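Protein glpG homolog (Haemophilus influenzae, PDB 2NR9) is a rhomboid-type serine protease of the bacterial inner membrane that probably cleaves type-1 transmembrane domains with a serine–histidine dyad. Local coordinates at residues A[63-68]-A[160-165]; A[90-95]-A[177-182]. The protein carries 2 engineered substitutions. All blocks are in the same frame, centred on the assembly; numbering follows the deposited sequence. Where two conformers were deposited one is given.

Contact 1: A[63-68]-A[160-165]. With PQE (3,6,12,15,18,21,24-heptaoxahexatriacontan-1-ol), chain F.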
ATOM      1  N   ASN A  63     -14.317   9.539  -3.636  1.00 57.78           N
ATOM      2  CA  ASN A  63     -14.977   8.548  -2.787  1.00 58.79           C
ATOM      3  C   ASN A  63     -14.662   7.109  -3.209  1.00 58.54           C
ATOM      4  O   ASN A  63     -14.561   6.218  -2.368  1.00 58.50           O
ATOM      5  CB  ASN A  63     -16.497   8.776  -2.761  1.00 58.55           C
ATOM      6  CG  ASN A  63     -16.882  10.120  -2.150  1.00 58.69           C
ATOM      7  OD1 ASN A  63     -17.996  10.612  -2.350  1.00 59.31           O
ATOM      8  ND2 ASN A  63     -15.968  10.711  -1.399  1.00 59.24           N
ATOM      9  N   LEU A  64     -14.534   6.883  -4.515  1.00 58.90           N
ATOM     10  CA  LEU A  64     -14.184   5.560  -5.032  1.00 58.96           C
ATOM     11  C   LEU A  64     -12.701   5.301  -4.817  1.00 58.48           C
ATOM     12  O   LEU A  64     -12.281   4.180  -4.507  1.00 59.31           O
ATOM     13  CB  LEU A  64     -14.526   5.445  -6.523  1.00 59.62           C
ATOM     14  CG  LEU A  64     -16.006   5.341  -6.890  1.00 60.18           C
ATOM     15  CD1 LEU A  64     -16.203   5.424  -8.400  1.00 60.52           C
ATOM     16  CD2 LEU A  64     -16.600   4.052  -6.340  1.00 60.16           C
ATOM     17  N   HIS A  65     -11.905   6.343  -4.996  1.00 56.59           N
ATOM     18  CA  HIS A  65     -10.478   6.235  -4.794  1.00 54.90           C
ATOM     19  C   HIS A  65     -10.201   5.656  -3.406  1.00 53.76           C
ATOM     20  O   HIS A  65      -9.618   4.573  -3.275  1.00 52.52           O
ATOM     21  CB  HIS A  65      -9.826   7.612  -4.968  1.00 53.97           C
ATOM     22  CG  HIS A  65      -8.332   7.589  -4.922  1.00 53.94           C
ATOM     23  ND1 HIS A  65      -7.591   8.606  -4.359  1.00 53.55           N
ATOM     24  CD2 HIS A  65      -7.443   6.637  -5.293  1.00 53.79           C
ATOM     25  CE1 HIS A  65      -6.306   8.307  -4.441  1.00 54.05           C
ATOM     26  NE2 HIS A  65      -6.191   7.112  -4.992  1.00 53.54           N
ATOM     27  N   ILE A  66     -10.748   6.304  -2.383  1.00 52.96           N
ATOM     28  CA  ILE A  66     -10.528   5.884  -1.011  1.00 52.14           C
ATOM     29  C   ILE A  66     -11.295   4.606  -0.660  1.00 52.68           C
ATOM     30  O   ILE A  66     -10.805   3.776   0.097  1.00 52.19           O
ATOM     31  CB  ILE A  66     -10.854   7.024  -0.007  1.00 51.10           C
ATOM     32  CG1 ILE A  66     -10.381   6.665   1.392  1.00 49.54           C
ATOM     33  CG2 ILE A  66     -12.336   7.359  -0.023  1.00 50.33           C
ATOM     34  CD1 ILE A  66     -10.564   7.778   2.391  1.00 49.60           C
ATOM     35  N   LEU A  67     -12.459   4.418  -1.274  1.00 53.34           N
ATOM     36  CA  LEU A  67     -13.274   3.230  -1.008  1.00 53.94           C
ATOM     37  C   LEU A  67     -12.578   1.947  -1.463  1.00 54.05           C
ATOM     38  O   LEU A  67     -12.572   0.944  -0.747  1.00 53.52           O
ATOM     39  CB  LEU A  67     -14.646   3.344  -1.676  1.00 54.31           C
ATOM     40  CG  LEU A  67     -15.576   2.153  -1.430  1.00 54.74           C
ATOM     41  CD1 LEU A  67     -15.817   1.957   0.066  1.00 54.74           C
ATOM     42  CD2 LEU A  67     -16.894   2.327  -2.174  1.00 54.74           C
ATOM     43  N   PHE A  68     -12.041   1.963  -2.676  1.00 54.16           N
ATOM     44  CA  PHE A  68     -11.329   0.800  -3.196  1.00 54.41           C
ATOM     45  C   PHE A  68      -9.987   0.592  -2.502  1.00 52.82           C
ATOM     46  O   PHE A  68      -9.655  -0.527  -2.111  1.00 52.81           O
ATOM     47  CB  PHE A  68     -11.178   0.875  -4.719  1.00 56.26           C
ATOM     48  CG  PHE A  68     -12.417   0.451  -5.472  1.00 58.34           C
ATOM     49  CD1 PHE A  68     -13.577   1.207  -5.415  1.00 59.05           C
ATOM     50  CD2 PHE A  68     -12.413  -0.702  -6.244  1.00 59.27           C
ATOM     51  CE1 PHE A  68     -14.716   0.814  -6.101  1.00 60.10           C
ATOM     52  CE2 PHE A  68     -13.545  -1.098  -6.939  1.00 59.87           C
ATOM     53  CZ  PHE A  68     -14.697  -0.337  -6.870  1.00 60.09           C
ATOM     54  N   PHE A 160      -9.575   2.626 -15.315  1.00113.86           N
ATOM     55  CA  PHE A 160     -10.057   3.375 -14.158  1.00112.42           C
ATOM     56  C   PHE A 160      -9.226   4.646 -13.963  1.00111.12           C
ATOM     57  O   PHE A 160      -9.516   5.684 -14.560  1.00111.10           O
ATOM     58  CB  PHE A 160     -10.020   2.507 -12.893  1.00112.58           C
ATOM     59  CG  PHE A 160     -10.612   3.176 -11.678  1.00112.67           C
ATOM     60  CD1 PHE A 160     -11.986   3.212 -11.492  1.00112.68           C
ATOM     61  CD2 PHE A 160      -9.795   3.740 -10.709  1.00112.71           C
ATOM     62  CE1 PHE A 160     -12.535   3.822 -10.376  1.00112.68           C
ATOM     63  CE2 PHE A 160     -10.339   4.349  -9.589  1.00112.69           C
ATOM     64  CZ  PHE A 160     -11.710   4.389  -9.424  1.00112.70           C
ATOM     65  N   GLY A 161      -8.185   4.553 -13.138  1.00109.47           N
ATOM     66  CA  GLY A 161      -7.308   5.695 -12.879  1.00107.25           C
ATOM     67  C   GLY A 161      -7.156   6.016 -11.402  1.00105.50           C
ATOM     68  O   GLY A 161      -7.938   6.788 -10.841  1.00105.43           O
ATOM     69  N   VAL A 162      -6.134   5.440 -10.776  1.00103.56           N
ATOM     70  CA  VAL A 162      -5.885   5.668  -9.356  1.00101.57           C
ATOM     71  C   VAL A 162      -5.030   6.918  -9.136  1.00 99.95           C
ATOM     72  O   VAL A 162      -3.877   6.829  -8.712  1.00 99.67           O
ATOM     73  CB  VAL A 162      -5.214   4.452  -8.692  1.00101.61           C
ATOM     74  CG1 VAL A 162      -5.124   4.658  -7.192  1.00101.50           C
ATOM     75  CG2 VAL A 162      -5.994   3.184  -9.003  1.00101.63           C
ATOM     76  N   GLU A 163      -5.610   8.076  -9.445  1.00 97.94           N
ATOM     77  CA  GLU A 163      -4.938   9.372  -9.289  1.00 95.78           C
ATOM     78  C   GLU A 163      -3.505   9.342  -8.750  1.00 93.77           C
ATOM     79  O   GLU A 163      -3.225   9.839  -7.657  1.00 93.53           O
ATOM     80  CB  GLU A 163      -5.817  10.356  -8.509  1.00 96.20           C
ATOM     81  CG  GLU A 163      -6.884   9.695  -7.652  1.00 96.42           C
ATOM     82  CD  GLU A 163      -8.080   9.236  -8.473  1.00 96.50           C
ATOM     83  OE1 GLU A 163      -8.425   9.934  -9.467  1.00 96.49           O
ATOM     84  OE2 GLU A 163      -8.697   8.199  -8.103  1.00 96.48           O
ATOM     85  N   MET A 164      -2.605   8.781  -9.552  1.00 91.05           N
ATOM     86  CA  MET A 164      -1.175   8.725  -9.251  1.00 88.28           C
ATOM     87  C   MET A 164      -0.453   8.359 -10.530  1.00 85.76           C
ATOM     88  O   MET A 164       0.324   9.142 -11.078  1.00 85.65           O
ATOM     89  CB  MET A 164      -0.863   7.644  -8.209  1.00 88.66           C
ATOM     90  CG  MET A 164      -1.367   7.913  -6.812  1.00 88.92           C
ATOM     91  SD  MET A 164      -0.746   6.676  -5.652  1.00 89.30           S
ATOM     92  CE  MET A 164       1.015   7.018  -5.704  1.00 88.57           C
ATOM     93  N   GLY A 165      -0.746   7.156 -11.008  1.00 82.27           N
ATOM     94  CA  GLY A 165      -0.117   6.608 -12.190  1.00 78.17           C
ATOM     95  C   GLY A 165       0.294   5.181 -11.899  1.00 74.82           C
ATOM     96  O   GLY A 165       0.354   4.768 -10.740  1.00 74.39           O
TER
HETATM   97  O47 PQE F 205     -18.675  13.895  -1.574  0.65 57.02           O
HETATM   98  C68 PQE F 205     -18.378  13.597  -2.947  0.65 59.42           C
HETATM   99  C52 PQE F 205     -16.868  13.654  -3.171  0.65 60.51           C
HETATM  100  O70 PQE F 205     -16.575  13.324  -4.530  0.65 61.67           O
HETATM  101  C55 PQE F 205     -16.236  11.945  -4.686  0.65 62.12           C
HETATM  102  C58 PQE F 205     -16.276  11.569  -6.164  0.65 63.29           C
HETATM  103  O71 PQE F 205     -16.373  10.152  -6.297  0.65 64.45           O
HETATM  104  C61 PQE F 205     -17.619   9.755  -6.871  0.65 65.55           C
HETATM  105  C62 PQE F 205     -18.727  10.679  -6.380  0.65 66.25           C
HETATM  106  C63 PQE F 205     -19.977   9.896  -5.994  0.65 67.25           C
HETATM  107  C66 PQE F 205     -19.620   8.550  -5.372  1.00 67.94           C
HETATM  108  C67 PQE F 205     -19.660   8.618  -3.850  1.00 69.16           C
HETATM  109  O72 PQE F 205     -19.221   7.370  -3.310  1.00 70.90           O
HETATM  110  C65 PQE F 205     -19.248   7.375  -1.881  1.00 71.66           C
HETATM  111  C64 PQE F 205     -18.675   6.066  -1.344  1.00 71.77           C
HETATM  112  O73 PQE F 205     -18.484   6.165   0.069  1.00 72.10           O
HETATM  113  C60 PQE F 205     -17.653   7.271   0.424  1.00 72.48           C
HETATM  114  C59 PQE F 205     -16.678   6.848   1.518  1.00 72.94           C
HETATM  115  O74 PQE F 205     -15.965   7.989   1.998  1.00 73.48           O
HETATM  116  C57 PQE F 205     -14.750   7.625   2.655  1.00 74.01           C
HETATM  117  C56 PQE F 205     -14.974   6.386   3.519  1.00 74.41           C
HETATM  118  O75 PQE F 205     -14.258   5.273   2.977  1.00 74.79           O
HETATM  119  C54 PQE F 205     -14.888   4.034   3.304  1.00 75.53           C
HETATM  120  C53 PQE F 205     -13.917   2.882   3.062  1.00 76.19           C
HETATM  121  O76 PQE F 205     -13.960   1.979   4.166  1.00 76.71           O
HETATM  122  C51 PQE F 205     -13.957   0.615   3.736  1.00 77.61           C
HETATM  123  C50 PQE F 205     -13.776  -0.313   4.936  1.00 78.26           C
HETATM  124  C49 PQE F 205     -13.392  -1.720   4.488  1.00 79.10           C
HETATM  125  C48 PQE F 205     -14.352  -2.767   5.040  1.00 79.87           C
HETATM  126  C47 PQE F 205     -14.007  -4.155   4.514  1.00 80.93           C
HETATM  127  C46 PQE F 205     -15.141  -4.720   3.664  1.00 82.01           C
HETATM  128  C45 PQE F 205     -14.649  -5.849   2.764  1.00 83.01           C
HETATM  129  C44 PQE F 205     -15.702  -6.231   1.726  1.00 83.92           C
HETATM  130  C43 PQE F 205     -15.278  -7.466   0.933  1.00 84.67           C
HETATM  131  C42 PQE F 205     -16.367  -8.536   0.947  1.00 85.18           C
HETATM  132  C41 PQE F 205     -16.477  -9.236  -0.403  1.00 85.49           C
HETATM  133  C40 PQE F 205     -17.925  -9.386  -0.827  1.00 85.76           C
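H65 ND1 accepts a hydrogen bond from the backbone N of L61, and this bond helps to set the rotation of the imidazole ring against which E163 lies. E163 covers one face of the ring. Its CG stands 3.5 Å from the H65 ring centroid, only 10° off the normal, in a CH-pi contact. The E163 chain bends at chi2 (-78°), which folds the carboxylate back over the same ring. E163 OE2 comes 3.3 Å from H65 CG, and the carboxylate plane is turned 71° from that of the imidazole. V162 comes to the ring's edge instead: V162 CG1 is 3.5 Å from H65 NE2, near the ring plane.

Residues 160-165 belong to the loop before transmembrane helix 6 of the rhomboid fold, known in the family as a cap over the active site. V162 centres an inverse gamma turn here, and its side chain also touches S116, the nucleophile, and H169 of the dyad. One residue before H65, L64 CB meets the edge of the F160 ring, 4.2 Å from F160 CZ. Another flank of helix 63-84 is wrapped by the polyether detergent PQE of chain F, whose O71 takes a weak hydrogen bond of 3.4 Å from the backbone N of N63.

Contact 2: A[90-95]-A[177-182]. With PQE (3,6,12,15,18,21,24-heptaoxahexatriacontan-1-ol), chain E; PA6 ((R)-2-(formyloxy)-3-(phosphonooxy)propyl pentanoate), chain D.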
ATOM      1  N   LEU A  90       3.727  -2.374   9.376  1.00 43.09           N
ATOM      2  CA  LEU A  90       4.165  -0.995   9.530  1.00 43.45           C
ATOM      3  C   LEU A  90       5.354  -0.747   8.595  1.00 44.36           C
ATOM      4  O   LEU A  90       5.366   0.224   7.844  1.00 45.18           O
ATOM      5  CB  LEU A  90       4.567  -0.714  10.982  1.00 44.23           C
ATOM      6  CG  LEU A  90       4.221   0.676  11.544  1.00 46.50           C
ATOM      7  CD1 LEU A  90       5.069   0.987  12.779  1.00 46.60           C
ATOM      8  CD2 LEU A  90       4.377   1.766  10.498  1.00 45.68           C
ATOM      9  N   MET A  91       6.326  -1.665   8.622  1.00 44.14           N
ATOM     10  CA  MET A  91       7.525  -1.597   7.768  1.00 44.86           C
ATOM     11  C   MET A  91       7.212  -1.606   6.274  1.00 43.10           C
ATOM     12  O   MET A  91       7.742  -0.790   5.513  1.00 42.35           O
ATOM     13  CB  MET A  91       8.487  -2.750   8.092  1.00 47.69           C
ATOM     14  CG  MET A  91       9.288  -2.574   9.378  1.00 51.37           C
ATOM     15  SD  MET A  91      10.453  -3.943   9.634  1.00 55.94           S
ATOM     16  CE  MET A  91      11.252  -3.436  11.156  1.00 54.92           C
ATOM     17  N   LEU A  92       6.436  -2.587   5.832  1.00 41.83           N
ATOM     18  CA  LEU A  92       6.040  -2.633   4.433  1.00 40.74           C
ATOM     19  C   LEU A  92       5.394  -1.296   4.064  1.00 41.58           C
ATOM     20  O   LEU A  92       5.655  -0.746   2.992  1.00 43.01           O
ATOM     21  CB  LEU A  92       5.032  -3.762   4.196  0.50 42.30           C
ATOM     22  CG  LEU A  92       5.516  -5.214   4.188  0.50 42.83           C
ATOM     23  CD1 LEU A  92       4.344  -6.162   4.398  0.50 43.63           C
ATOM     24  CD2 LEU A  92       6.241  -5.529   2.887  0.50 43.43           C
ATOM     25  N   TYR A  93       4.605  -0.736   4.981  1.00 42.74           N
ATOM     26  CA  TYR A  93       3.925   0.544   4.712  1.00 43.09           C
ATOM     27  C   TYR A  93       4.891   1.715   4.529  1.00 43.37           C
ATOM     28  O   TYR A  93       4.774   2.490   3.568  1.00 43.65           O
ATOM     29  CB  TYR A  93       2.899   0.876   5.806  1.00 42.82           C
ATOM     30  CG  TYR A  93       2.423   2.311   5.753  1.00 44.06           C
ATOM     31  CD1 TYR A  93       1.496   2.726   4.799  1.00 44.06           C
ATOM     32  CD2 TYR A  93       2.932   3.262   6.628  1.00 44.36           C
ATOM     33  CE1 TYR A  93       1.087   4.054   4.727  1.00 43.79           C
ATOM     34  CE2 TYR A  93       2.525   4.592   6.567  1.00 44.08           C
ATOM     35  CZ  TYR A  93       1.604   4.982   5.617  1.00 44.24           C
ATOM     36  OH  TYR A  93       1.196   6.301   5.562  1.00 44.54           O
ATOM     37  N   VAL A  94       5.797   1.884   5.485  1.00 42.49           N
ATOM     38  CA  VAL A  94       6.755   2.963   5.426  1.00 42.45           C
ATOM     39  C   VAL A  94       7.616   2.869   4.162  1.00 42.91           C
ATOM     40  O   VAL A  94       7.777   3.849   3.437  1.00 42.57           O
ATOM     41  CB  VAL A  94       7.673   2.988   6.684  1.00 42.47           C
ATOM     42  CG1 VAL A  94       8.766   4.014   6.510  1.00 42.72           C
ATOM     43  CG2 VAL A  94       6.859   3.295   7.940  1.00 43.52           C
ATOM     44  N   VAL A  95       8.128   1.668   3.892  1.00 43.67           N
ATOM     45  CA  VAL A  95       9.025   1.418   2.758  1.00 43.12           C
ATOM     46  C   VAL A  95       8.326   1.476   1.403  1.00 43.32           C
ATOM     47  O   VAL A  95       8.844   2.072   0.455  1.00 45.37           O
ATOM     48  CB  VAL A  95       9.769   0.071   2.915  1.00 43.96           C
ATOM     49  CG1 VAL A  95      10.435  -0.337   1.602  1.00 44.66           C
ATOM     50  CG2 VAL A  95      10.795   0.153   4.055  1.00 42.35           C
ATOM     51  N   LEU A 177       6.593  -8.201  -4.032  1.00 49.63           N
ATOM     52  CA  LEU A 177       7.089  -9.471  -4.557  1.00 51.17           C
ATOM     53  C   LEU A 177       8.503  -9.793  -4.059  1.00 51.43           C
ATOM     54  O   LEU A 177       8.777 -10.917  -3.639  1.00 52.15           O
ATOM     55  CB  LEU A 177       7.044  -9.485  -6.090  1.00 50.18           C
ATOM     56  CG  LEU A 177       5.668  -9.452  -6.767  1.00 50.19           C
ATOM     57  CD1 LEU A 177       5.819  -9.319  -8.277  1.00 50.25           C
ATOM     58  CD2 LEU A 177       4.860 -10.688  -6.419  1.00 50.70           C
ATOM     59  N   ILE A 178       9.399  -8.812  -4.119  1.00 51.62           N
ATOM     60  CA  ILE A 178      10.779  -9.015  -3.661  1.00 51.14           C
ATOM     61  C   ILE A 178      10.845  -9.245  -2.152  1.00 51.92           C
ATOM     62  O   ILE A 178      11.539 -10.149  -1.686  1.00 52.20           O
ATOM     63  CB  ILE A 178      11.701  -7.829  -4.041  1.00 50.14           C
ATOM     64  CG1 ILE A 178      11.846  -7.730  -5.562  1.00 49.35           C
ATOM     65  CG2 ILE A 178      13.079  -7.989  -3.400  1.00 48.99           C
ATOM     66  CD1 ILE A 178      12.652  -6.509  -6.032  1.00 48.73           C
ATOM     67  N   TRP A 179      10.100  -8.444  -1.392  1.00 51.18           N
ATOM     68  CA  TRP A 179      10.118  -8.563   0.058  1.00 50.98           C
ATOM     69  C   TRP A 179       9.605  -9.938   0.485  1.00 51.29           C
ATOM     70  O   TRP A 179      10.211 -10.602   1.321  1.00 51.01           O
ATOM     71  CB  TRP A 179       9.267  -7.469   0.703  1.00 51.21           C
ATOM     72  CG  TRP A 179       9.674  -7.148   2.109  1.00 50.40           C
ATOM     73  CD1 TRP A 179       9.979  -8.041   3.095  1.00 50.44           C
ATOM     74  CD2 TRP A 179       9.657  -5.853   2.733  1.00 50.38           C
ATOM     75  NE1 TRP A 179      10.241  -7.376   4.271  1.00 50.90           N
ATOM     76  CE2 TRP A 179      10.036  -6.034   4.079  1.00 50.33           C
ATOM     77  CE3 TRP A 179       9.393  -4.555   2.273  1.00 50.85           C
ATOM     78  CZ2 TRP A 179      10.173  -4.963   4.970  1.00 49.99           C
ATOM     79  CZ3 TRP A 179       9.527  -3.492   3.161  1.00 50.47           C
ATOM     80  CH2 TRP A 179       9.914  -3.705   4.494  1.00 50.23           C
ATOM     81  N   GLY A 180       8.496 -10.363  -0.115  1.00 51.51           N
ATOM     82  CA  GLY A 180       7.891 -11.655   0.193  1.00 52.01           C
ATOM     83  C   GLY A 180       8.775 -12.837  -0.165  1.00 52.53           C
ATOM     84  O   GLY A 180       8.764 -13.855   0.523  1.00 52.47           O
ATOM     85  N   PHE A 181       9.510 -12.718  -1.269  1.00 52.59           N
ATOM     86  CA  PHE A 181      10.431 -13.767  -1.694  1.00 51.08           C
ATOM     87  C   PHE A 181      11.545 -13.899  -0.660  1.00 52.23           C
ATOM     88  O   PHE A 181      11.927 -15.006  -0.268  1.00 52.53           O
ATOM     89  CB  PHE A 181      11.024 -13.440  -3.067  1.00 50.74           C
ATOM     90  CG  PHE A 181      11.926 -14.515  -3.614  1.00 50.39           C
ATOM     91  CD1 PHE A 181      11.418 -15.517  -4.426  1.00 50.18           C
ATOM     92  CD2 PHE A 181      13.280 -14.525  -3.313  1.00 49.73           C
ATOM     93  CE1 PHE A 181      12.244 -16.518  -4.929  1.00 50.53           C
ATOM     94  CE2 PHE A 181      14.110 -15.524  -3.809  1.00 50.41           C
ATOM     95  CZ  PHE A 181      13.586 -16.525  -4.616  1.00 49.76           C
ATOM     96  N   ILE A 182      12.052 -12.760  -0.210  1.00 52.52           N
ATOM     97  CA  ILE A 182      13.098 -12.739   0.799  1.00 53.83           C
ATOM     98  C   ILE A 182      12.618 -13.362   2.116  1.00 54.53           C
ATOM     99  O   ILE A 182      13.290 -14.222   2.679  1.00 56.50           O
ATOM    100  CB  ILE A 182      13.618 -11.313   1.032  1.00 52.55           C
ATOM    101  CG1 ILE A 182      14.349 -10.818  -0.220  1.00 53.17           C
ATOM    102  CG2 ILE A 182      14.543 -11.273   2.242  1.00 53.59           C
ATOM    103  CD1 ILE A 182      14.742  -9.362  -0.171  1.00 52.20           C
TER
HETATM  104  O47 PQE E 204      12.180  -8.993   6.413  1.00 73.31           O
HETATM  105  C68 PQE E 204      13.137  -8.073   5.865  1.00 74.22           C
HETATM  106  C52 PQE E 204      13.925  -8.750   4.747  1.00 74.30           C
HETATM  107  O70 PQE E 204      14.437  -7.767   3.843  1.00 74.39           O
HETATM  108  C55 PQE E 204      13.545  -7.534   2.753  1.00 74.22           C
HETATM  109  C58 PQE E 204      14.179  -6.559   1.768  1.00 74.36           C
HETATM  110  O71 PQE E 204      13.278  -5.479   1.520  1.00 74.55           O
HETATM  111  C61 PQE E 204      12.666  -5.572   0.231  1.00 74.00           C
HETATM  112  C62 PQE E 204      13.077  -4.365  -0.604  1.00 73.54           C
HETATM  113  C63 PQE E 204      12.387  -4.361  -1.960  1.00 73.54           C
HETATM  114  C66 PQE E 204      12.597  -3.025  -2.665  1.00 73.91           C
HETATM  115  C67 PQE E 204      12.830  -3.221  -4.155  1.00 74.77           C
HETATM  116  O72 PQE E 204      13.917  -2.402  -4.582  1.00 75.95           O
HETATM  117  C65 PQE E 204      13.470  -1.237  -5.274  1.00 76.23           C
HETATM  118  C64 PQE E 204      12.385  -1.617  -6.277  1.00 76.70           C
HETATM  119  O73 PQE E 204      11.978  -0.449  -6.989  1.00 77.48           O
HETATM  120  C60 PQE E 204      11.109  -0.757  -8.081  1.00 77.80           C
HETATM  121  C59 PQE E 204      10.985   0.466  -8.984  1.00 78.10           C
HETATM  122  O74 PQE E 204      11.714   0.254 -10.192  1.00 77.91           O
HETATM  123  C57 PQE E 204      10.982  -0.555 -11.110  1.00 78.36           C
HETATM  124  C56 PQE E 204      10.461   0.315 -12.246  1.00 78.72           C
HETATM  125  O75 PQE E 204       9.036   0.307 -12.253  1.00 79.37           O
HETATM  126  C54 PQE E 204       8.512   1.457 -12.914  1.00 80.24           C
HETATM  127  C53 PQE E 204       7.545   1.024 -14.011  1.00 81.61           C
HETATM  128  O76 PQE E 204       6.971   2.185 -14.609  1.00 83.02           O
HETATM  129  C51 PQE E 204       6.242   1.871 -15.793  1.00 84.22           C
HETATM  130  C50 PQE E 204       5.074   2.839 -15.940  1.00 85.23           C
HETATM  131  C49 PQE E 204       3.905   2.170 -16.652  1.00 86.43           C
HETATM  132  C48 PQE E 204       3.397   3.036 -17.800  1.00 87.84           C
HETATM  133  C47 PQE E 204       3.286   2.231 -19.091  1.00 88.78           C
HETATM  134  C46 PQE E 204       2.300   2.875 -20.061  1.00 89.67           C
HETATM  135  C45 PQE E 204       3.027   3.676 -21.137  1.00 90.33           C
HETATM  136  C44 PQE E 204       2.181   4.856 -21.609  1.00 90.64           C
HETATM  137  C43 PQE E 204       2.698   5.408 -22.933  1.00 91.00           C
HETATM  138  C42 PQE E 204       1.626   6.231 -23.641  1.00 91.34           C
HETATM  139  C41 PQE E 204       0.938   5.419 -24.734  1.00 91.41           C
HETATM  140  C40 PQE E 204       0.912   6.175 -26.045  1.00 91.24           C
HETATM  141  O32 PA6 D 203      21.294  -9.741  -1.829  1.00127.34           O
HETATM  142  C31 PA6 D 203      20.112  -9.960  -1.608  1.00127.41           C
HETATM  143  C32 PA6 D 203      19.258 -10.685  -2.621  1.00127.55           C
HETATM  144  C33 PA6 D 203      19.448 -12.189  -2.465  1.00127.72           C
HETATM  145  C34 PA6 D 203      18.165 -12.860  -1.987  1.00127.81           C
HETATM  146  C35 PA6 D 203      16.959 -12.316  -2.720  1.00127.86           C
HETATM  147  O31 PA6 D 203      19.528  -9.512  -0.353  1.00127.26           O
HETATM  148  C3  PA6 D 203      20.345  -8.907   0.646  1.00127.07           C
HETATM  149  C2  PA6 D 203      19.469  -8.414   1.794  1.00126.94           C
HETATM  150  O21 PA6 D 203      18.623  -7.359   1.334  1.00126.92           O
HETATM  151  C21 PA6 D 203      17.826  -7.524   0.127  1.00126.84           C
HETATM  152  O22 PA6 D 203      17.231  -6.573  -0.350  1.00126.71           O
HETATM  153  C1  PA6 D 203      18.618  -9.563   2.329  1.00126.93           C
HETATM  154  O11 PA6 D 203      19.336 -10.792   2.226  1.00126.96           O
HETATM  155  P   PA6 D 203      18.593 -12.201   2.474  1.00126.95           P
HETATM  156  O13 PA6 D 203      18.223 -12.671   1.087  1.00126.91           O
HETATM  157  O14 PA6 D 203      19.633 -13.054   3.161  1.00126.94           O
HETATM  158  O12 PA6 D 203      17.414 -11.837   3.345  1.00127.00           O
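W179 turns its CG away from its own backbone N (chi1 -155°), which sends the indole out toward helix 86-108. L92 meets it with CG anti to its carbonyl carbon (chi1 -74°), and this brings CD2 over the indole. L92 was deposited in two conformers, so the following holds for the one described. L92 CD2 lies 3.4 Å from W179 CE3, though the closeness of this approach is doubtful given the second conformer. It sits over the face of the six-membered ring, 3.7 Å from the centroid of that W179 ring, in a CH-pi contact displaced toward the rim.

V95 comes in at the ring's edge. Its CB lies in the indole plane, 3.6 Å from W179 CZ3. M91 adds its CB at 4.0 Å from W179 CH2, while the rest of its extended side chain leads away.

This pairing joins transmembrane helices 3 and 6 of the rhomboid fold, which run roughly antiparallel at 147°. Their local axes stay 12.3 Å apart, so the helices do not pack closely here. The indole spans the gap, and no hydrogen bond crosses between the segments. L92 also touches Y125 of helix 116-131, which brings a third helix into the contact.

The opposite face of the indole is covered by the polyether detergent PQE of chain E. W179 NE1 gives a weak hydrogen bond of 3.3 Å to O47 of PQE of chain E, and D183 is hydrogen-bonded to the same molecule. I182 follows one turn on from W179. I182 CD1 lies 3.5 Å from C58 of PQE of chain E, and its side chain also meets the lipid-like phosphate ester PA6.

From the N terminus, the chain first reaches residues 63-68, at the start of helix 63-84. Helix 86-108 follows directly and carries residues 90-95. The chain then passes through helix 116-131 and helix 153-156 to the loop at 160-165, where contact 1 closes over 91 intervening residues. Helix 166-191 comes next, and contact 2 closes at 177-182 after 81 intervening residues. The two loops cross rather than nest, because their segments alternate. Contact 1 ties the cap loop to transmembrane helix 2, and contact 2 ties helix 3 to helix 6. Their centres lie 22 Å apart, on opposite sides of the chain's centre, and they do not touch.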